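Local coordinates for protein acid phosphatase (Mycobacterium tuberculosis, PDB 2A6P) that removes phosphate from a broad range of phosphate monoesters and can serve as a fructose-1,6-bisphosphatase in gluconeogenesis, at residues 9-21 and 142-156. Numbering follows the deposited sequence.
With SO4 (sulfate ion), chain C.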
loop_
_atom_site.group_PDB
_atom_site.type_symbol
_atom_site.label_atom_id
_atom_site.label_comp_id
_atom_site.label_asym_id
_atom_site.label_seq_id
_atom_site.Cartn_x
_atom_site.Cartn_y
_atom_site.Cartn_z
ATOM N N ARG A 9 6.460 16.560 -6.665
ATOM C CA ARG A 9 6.890 16.433 -8.083
ATOM C C ARG A 9 5.703 15.952 -8.881
ATOM O O ARG A 9 4.655 15.614 -8.326
ATOM C CB ARG A 9 8.025 15.416 -8.233
ATOM C CG ARG A 9 9.174 15.917 -9.098
ATOM C CD ARG A 9 8.665 16.549 -10.393
ATOM N NE ARG A 9 9.674 17.415 -10.988
ATOM C CZ ARG A 9 9.798 18.721 -10.745
ATOM N NH1 ARG A 9 8.960 19.338 -9.918
ATOM N NH2 ARG A 9 10.789 19.408 -11.308
ATOM N N ASN A 10 5.893 15.899 -10.190
ATOM C CA ASN A 10 4.865 15.471 -11.113
ATOM C C ASN A 10 5.150 14.048 -11.601
ATOM O O ASN A 10 4.470 13.558 -12.505
ATOM C CB ASN A 10 4.838 16.442 -12.297
ATOM C CG ASN A 10 4.803 17.894 -11.853
ATOM O OD1 ASN A 10 5.340 18.785 -12.527
ATOM N ND2 ASN A 10 4.162 18.143 -10.717
ATOM N N HIS A 11 6.149 13.389 -11.007
ATOM C CA HIS A 11 6.495 12.020 -11.405
ATOM C C HIS A 11 6.386 10.967 -10.303
ATOM O O HIS A 11 6.168 11.299 -9.132
ATOM C CB HIS A 11 7.888 11.979 -12.035
ATOM C CG HIS A 11 7.941 12.621 -13.385
ATOM N ND1 HIS A 11 8.291 13.942 -13.568
ATOM C CD2 HIS A 11 7.570 12.156 -14.601
ATOM C CE1 HIS A 11 8.127 14.265 -14.838
ATOM N NE2 HIS A 11 7.689 13.200 -15.486
ATOM N N ARG A 12 6.545 9.699 -10.691
ATOM C CA ARG A 12 6.416 8.574 -9.765
ATOM C C ARG A 12 7.560 7.562 -9.777
ATOM O O ARG A 12 8.272 7.412 -10.767
ATOM C CB ARG A 12 5.130 7.797 -10.068
ATOM C CG ARG A 12 3.840 8.568 -9.951
ATOM C CD ARG A 12 2.716 7.817 -10.661
ATOM N NE ARG A 12 3.003 7.663 -12.088
ATOM C CZ ARG A 12 2.228 7.020 -12.960
ATOM N NH1 ARG A 12 1.091 6.453 -12.563
ATOM N NH2 ARG A 12 2.595 6.943 -14.235
ATOM N N LEU A 13 7.703 6.850 -8.663
ATOM C CA LEU A 13 8.713 5.800 -8.526
ATOM C C LEU A 13 7.946 4.476 -8.452
ATOM O O LEU A 13 7.184 4.253 -7.509
ATOM C CB LEU A 13 9.534 5.992 -7.242
ATOM C CG LEU A 13 10.381 4.797 -6.770
ATOM C CD1 LEU A 13 11.405 4.414 -7.837
ATOM C CD2 LEU A 13 11.071 5.141 -5.469
ATOM N N LEU A 14 8.107 3.614 -9.448
ATOM C CA LEU A 14 7.402 2.339 -9.410
ATOM C C LEU A 14 8.411 1.252 -9.087
ATOM O O LEU A 14 9.581 1.357 -9.450
ATOM C CB LEU A 14 6.737 2.003 -10.751
ATOM C CG LEU A 14 6.096 3.013 -11.715
ATOM C CD1 LEU A 14 4.838 2.371 -12.283
ATOM C CD2 LEU A 14 5.761 4.319 -11.045
ATOM N N LEU A 15 7.962 0.217 -8.388
ATOM C CA LEU A 15 8.831 -0.902 -8.053
ATOM C C LEU A 15 8.142 -2.178 -8.489
ATOM O O LEU A 15 6.948 -2.346 -8.267
ATOM C CB LEU A 15 9.110 -0.965 -6.550
ATOM C CG LEU A 15 9.800 0.265 -5.966
ATOM C CD1 LEU A 15 8.764 1.329 -5.600
ATOM C CD2 LEU A 15 10.575 -0.156 -4.747
ATOM N N LEU A 16 8.897 -3.072 -9.116
ATOM C CA LEU A 16 8.352 -4.346 -9.578
ATOM C C LEU A 16 9.177 -5.504 -9.026
ATOM O O LEU A 16 10.400 -5.559 -9.249
ATOM C CB LEU A 16 8.376 -4.411 -11.111
ATOM C CG LEU A 16 8.049 -5.795 -11.707
ATOM C CD1 LEU A 16 6.597 -6.159 -11.385
ATOM C CD2 LEU A 16 8.280 -5.816 -13.218
ATOM N N ARG A 17 8.529 -6.418 -8.304
ATOM C CA ARG A 17 9.240 -7.582 -7.777
ATOM C C ARG A 17 9.281 -8.624 -8.898
ATOM O O ARG A 17 8.337 -8.735 -9.676
ATOM C CB ARG A 17 8.519 -8.194 -6.561
ATOM C CG ARG A 17 9.236 -9.448 -6.020
ATOM C CD ARG A 17 8.543 -10.050 -4.810
ATOM N NE ARG A 17 9.262 -11.217 -4.288
ATOM C CZ ARG A 17 8.759 -12.063 -3.389
ATOM N NH1 ARG A 17 7.537 -11.874 -2.911
ATOM N NH2 ARG A 17 9.459 -13.112 -2.986
ATOM N N HIS A 18 10.368 -9.381 -8.985
ATOM C CA HIS A 18 10.476 -10.408 -10.010
ATOM C C HIS A 18 9.439 -11.521 -9.781
ATOM O O HIS A 18 8.842 -11.635 -8.705
ATOM C CB HIS A 18 11.883 -11.002 -9.999
ATOM C CG HIS A 18 12.242 -11.682 -8.719
ATOM N ND1 HIS A 18 11.693 -12.887 -8.337
ATOM C CD2 HIS A 18 13.096 -11.327 -7.730
ATOM C CE1 HIS A 18 12.195 -13.245 -7.167
ATOM N NE2 HIS A 18 13.049 -12.315 -6.778
ATOM N N GLY A 19 9.242 -12.347 -10.802
ATOM C CA GLY A 19 8.286 -13.429 -10.711
ATOM C C GLY A 19 8.726 -14.536 -9.776
ATOM O O GLY A 19 9.822 -14.499 -9.189
ATOM N N GLU A 20 7.845 -15.525 -9.652
ATOM C CA GLU A 20 8.034 -16.700 -8.808
ATOM C C GLU A 20 9.197 -17.621 -9.219
ATOM O O GLU A 20 9.514 -17.755 -10.403
ATOM C CB GLU A 20 6.720 -17.493 -8.801
ATOM C CG GLU A 20 6.814 -18.904 -8.254
ATOM C CD GLU A 20 5.548 -19.716 -8.524
ATOM O OE1 GLU A 20 4.487 -19.409 -7.919
ATOM O OE2 GLU A 20 5.614 -20.654 -9.354
ATOM N N THR A 21 9.822 -18.242 -8.223
ATOM C CA THR A 21 10.917 -19.185 -8.442
ATOM C C THR A 21 10.626 -20.401 -7.552
ATOM O O THR A 21 9.706 -20.366 -6.727
ATOM C CB THR A 21 12.294 -18.597 -8.033
ATOM O OG1 THR A 21 12.315 -18.352 -6.618
ATOM C CG2 THR A 21 12.573 -17.287 -8.787
ATOM N N MET A 142 13.431 11.663 -11.425
ATOM C CA MET A 142 12.019 12.032 -11.345
ATOM C C MET A 142 11.837 13.520 -11.604
ATOM O O MET A 142 10.715 14.025 -11.684
ATOM C CB MET A 142 11.462 11.668 -9.965
ATOM C CG MET A 142 11.349 10.168 -9.709
ATOM S SD MET A 142 10.876 9.780 -8.007
ATOM C CE MET A 142 9.186 10.538 -7.943
ATOM N N SER A 143 12.952 14.227 -11.725
ATOM C CA SER A 143 12.903 15.652 -11.995
ATOM C C SER A 143 12.394 15.883 -13.416
ATOM O O SER A 143 11.907 16.959 -13.750
ATOM C CB SER A 143 14.296 16.257 -11.850
ATOM O OG SER A 143 14.238 17.661 -11.984
ATOM N N SER A 144 12.492 14.852 -14.246
ATOM C CA SER A 144 12.066 14.959 -15.632
ATOM C C SER A 144 11.329 13.737 -16.174
ATOM O O SER A 144 10.707 13.810 -17.233
ATOM C CB SER A 144 13.286 15.240 -16.515
ATOM O OG SER A 144 14.212 14.168 -16.454
ATOM N N ARG A 145 11.390 12.617 -15.457
ATOM C CA ARG A 145 10.731 11.393 -15.917
ATOM C C ARG A 145 10.343 10.454 -14.764
ATOM O O ARG A 145 10.729 10.679 -13.606
ATOM C CB ARG A 145 11.664 10.649 -16.890
ATOM C CG ARG A 145 12.967 10.139 -16.236
ATOM C CD ARG A 145 14.107 9.896 -17.239
ATOM N NE ARG A 145 13.787 8.878 -18.238
ATOM C CZ ARG A 145 14.662 8.370 -19.103
ATOM N NH1 ARG A 145 15.925 8.783 -19.090
ATOM N NH2 ARG A 145 14.279 7.449 -19.985
ATOM N N ASP A 146 9.577 9.412 -15.092
ATOM C CA ASP A 146 9.165 8.410 -14.112
ATOM C C ASP A 146 10.301 7.399 -13.949
ATOM O O ASP A 146 11.088 7.188 -14.878
ATOM C CB ASP A 146 7.895 7.675 -14.566
ATOM C CG ASP A 146 6.635 8.523 -14.406
ATOM O OD1 ASP A 146 6.572 9.344 -13.464
ATOM O OD2 ASP A 146 5.696 8.355 -15.215
ATOM N N VAL A 147 10.381 6.778 -12.771
ATOM C CA VAL A 147 11.425 5.786 -12.466
ATOM C C VAL A 147 10.854 4.400 -12.130
ATOM O O VAL A 147 9.877 4.288 -11.391
ATOM C CB VAL A 147 12.306 6.260 -11.267
ATOM C CG1 VAL A 147 13.297 5.171 -10.873
ATOM C CG2 VAL A 147 13.047 7.542 -11.642
ATOM N N LEU A 148 11.469 3.350 -12.675
ATOM C CA LEU A 148 11.028 1.980 -12.415
ATOM C C LEU A 148 12.159 1.071 -11.921
ATOM O O LEU A 148 13.159 0.869 -12.614
ATOM C CB LEU A 148 10.398 1.366 -13.675
ATOM C CG LEU A 148 10.062 -0.136 -13.614
ATOM C CD1 LEU A 148 9.095 -0.413 -12.488
ATOM C CD2 LEU A 148 9.463 -0.587 -14.928
ATOM N N PHE A 149 11.994 0.535 -10.717
ATOM C CA PHE A 149 12.981 -0.371 -10.148
ATOM C C PHE A 149 12.467 -1.787 -10.305
ATOM O O PHE A 149 11.337 -2.081 -9.895
ATOM C CB PHE A 149 13.169 -0.142 -8.636
ATOM C CG PHE A 149 13.920 1.114 -8.260
ATOM C CD1 PHE A 149 14.607 1.870 -9.209
ATOM C CD2 PHE A 149 13.982 1.508 -6.922
ATOM C CE1 PHE A 149 15.351 3.006 -8.827
ATOM C CE2 PHE A 149 14.718 2.632 -6.530
ATOM C CZ PHE A 149 15.406 3.385 -7.486
ATOM N N VAL A 150 13.274 -2.668 -10.893
ATOM C CA VAL A 150 12.889 -4.079 -11.001
ATOM C C VAL A 150 13.825 -4.697 -9.962
ATOM O O VAL A 150 15.036 -4.774 -10.179
ATOM C CB VAL A 150 13.176 -4.639 -12.387
ATOM C CG1 VAL A 150 12.794 -6.136 -12.442
ATOM C CG2 VAL A 150 12.412 -3.821 -13.424
ATOM N N SER A 151 13.261 -5.120 -8.832
ATOM C CA SER A 151 14.072 -5.617 -7.725
ATOM C C SER A 151 13.489 -6.822 -6.968
ATOM O O SER A 151 12.831 -7.676 -7.568
ATOM C CB SER A 151 14.333 -4.421 -6.780
ATOM O OG SER A 151 15.113 -4.744 -5.643
ATOM N N HIS A 152 13.740 -6.887 -5.657
ATOM C CA HIS A 152 13.265 -7.995 -4.829
ATOM C C HIS A 152 12.294 -7.621 -3.699
ATOM O O HIS A 152 12.079 -6.443 -3.410
ATOM C CB HIS A 152 14.465 -8.752 -4.251
ATOM C CG HIS A 152 15.430 -9.227 -5.292
ATOM N ND1 HIS A 152 16.334 -8.384 -5.905
ATOM C CD2 HIS A 152 15.612 -10.445 -5.853
ATOM C CE1 HIS A 152 17.035 -9.065 -6.795
ATOM N NE2 HIS A 152 16.616 -10.317 -6.785
ATOM N N GLY A 153 11.729 -8.646 -3.060
ATOM C CA GLY A 153 10.751 -8.449 -2.003
ATOM C C GLY A 153 11.149 -7.537 -0.868
ATOM O O GLY A 153 10.553 -6.461 -0.678
ATOM N N HIS A 154 12.157 -7.955 -0.107
ATOM C CA HIS A 154 12.603 -7.158 1.023
ATOM C C HIS A 154 13.211 -5.824 0.624
ATOM O O HIS A 154 12.852 -4.797 1.205
ATOM C CB HIS A 154 13.557 -7.978 1.901
ATOM C CG HIS A 154 12.877 -9.100 2.631
ATOM N ND1 HIS A 154 13.553 -10.204 3.108
ATOM C CD2 HIS A 154 11.578 -9.286 2.965
ATOM C CE1 HIS A 154 12.699 -11.020 3.700
ATOM N NE2 HIS A 154 11.495 -10.485 3.626
ATOM N N PHE A 155 14.092 -5.806 -0.372
ATOM C CA PHE A 155 14.682 -4.528 -0.760
ATOM C C PHE A 155 13.643 -3.532 -1.282
ATOM O O PHE A 155 13.695 -2.357 -0.947
ATOM C CB PHE A 155 15.796 -4.688 -1.797
ATOM C CG PHE A 155 16.563 -3.405 -2.035
ATOM C CD1 PHE A 155 17.344 -2.852 -1.022
ATOM C CD2 PHE A 155 16.426 -2.695 -3.235
ATOM C CE1 PHE A 155 17.974 -1.602 -1.198
ATOM C CE2 PHE A 155 17.054 -1.444 -3.415
ATOM C CZ PHE A 155 17.824 -0.901 -2.399
ATOM N N SER A 156 12.704 -3.994 -2.107
ATOM C CA SER A 156 11.659 -3.103 -2.616
ATOM C C SER A 156 10.910 -2.487 -1.429
ATOM O O SER A 156 10.604 -1.300 -1.419
ATOM C CB SER A 156 10.677 -3.868 -3.508
ATOM O OG SER A 156 11.288 -4.285 -4.721
HETATM S S SO4 C . 12.803 -15.040 -3.967
HETATM O O1 SO4 C . 11.341 -14.757 -4.127
HETATM O O2 SO4 C . 13.173 -16.115 -5.025
HETATM O O3 SO4 C . 13.535 -13.883 -4.313
HETATM O O4 SO4 C . 12.899 -15.712 -2.699
HETATM O O HOH W 1 3.739 9.849 -13.628
#
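Leu13 sets its CD1 methyl over the face of the Phe149 ring in a CH-pi contact, 3.9 Å from the centroid and almost on the ring normal. With CG anti to the backbone N (chi1 165°), the Leu13 branch leans across the strand pair, so the same CD1 also meets Val147 CG1 at 3.7 Å. Farther along this face, Leu15 CD2 reaches Ser156 in the helix that follows. On the other face, Leu148 CD1 packs against Leu14 CB at 3.8 Å and, more loosely, Leu16 CB. Between the two layers, strands 13-17 and 147-151 run parallel, the central pair of the histidine phosphatase sheet, joined by backbone bonds from Val147 N to Arg12 O through Ser151 N to Leu16 O. The carboxy ends of such parallel strands carry the active site, here His18, assigned as the phosphohistidine nucleophile, and His152, probably a transition-state stabilizer. Their rings meet obliquely, His18 CD2 lying 3.3 Å from His152 CD2. His18 ND1 donates to Gly19 O at 2.6 Å, nearly in the ring plane, which helps to fix the ring's rotation and turns NE2 toward a weak hydrogen bond with a sulfate ion, probably from the crystallisation liquor, that Thr21 and Thr30 also hold. At the opposite end, Asp146 OD1 accepts from Arg12 N at 2.8 Å, 30° out of the carboxylate plane, while OD2 forms a long salt bridge with Arg12 NH2 and takes a further bond from Asp58 N. Arg12 NH2 also binds Leu55 O.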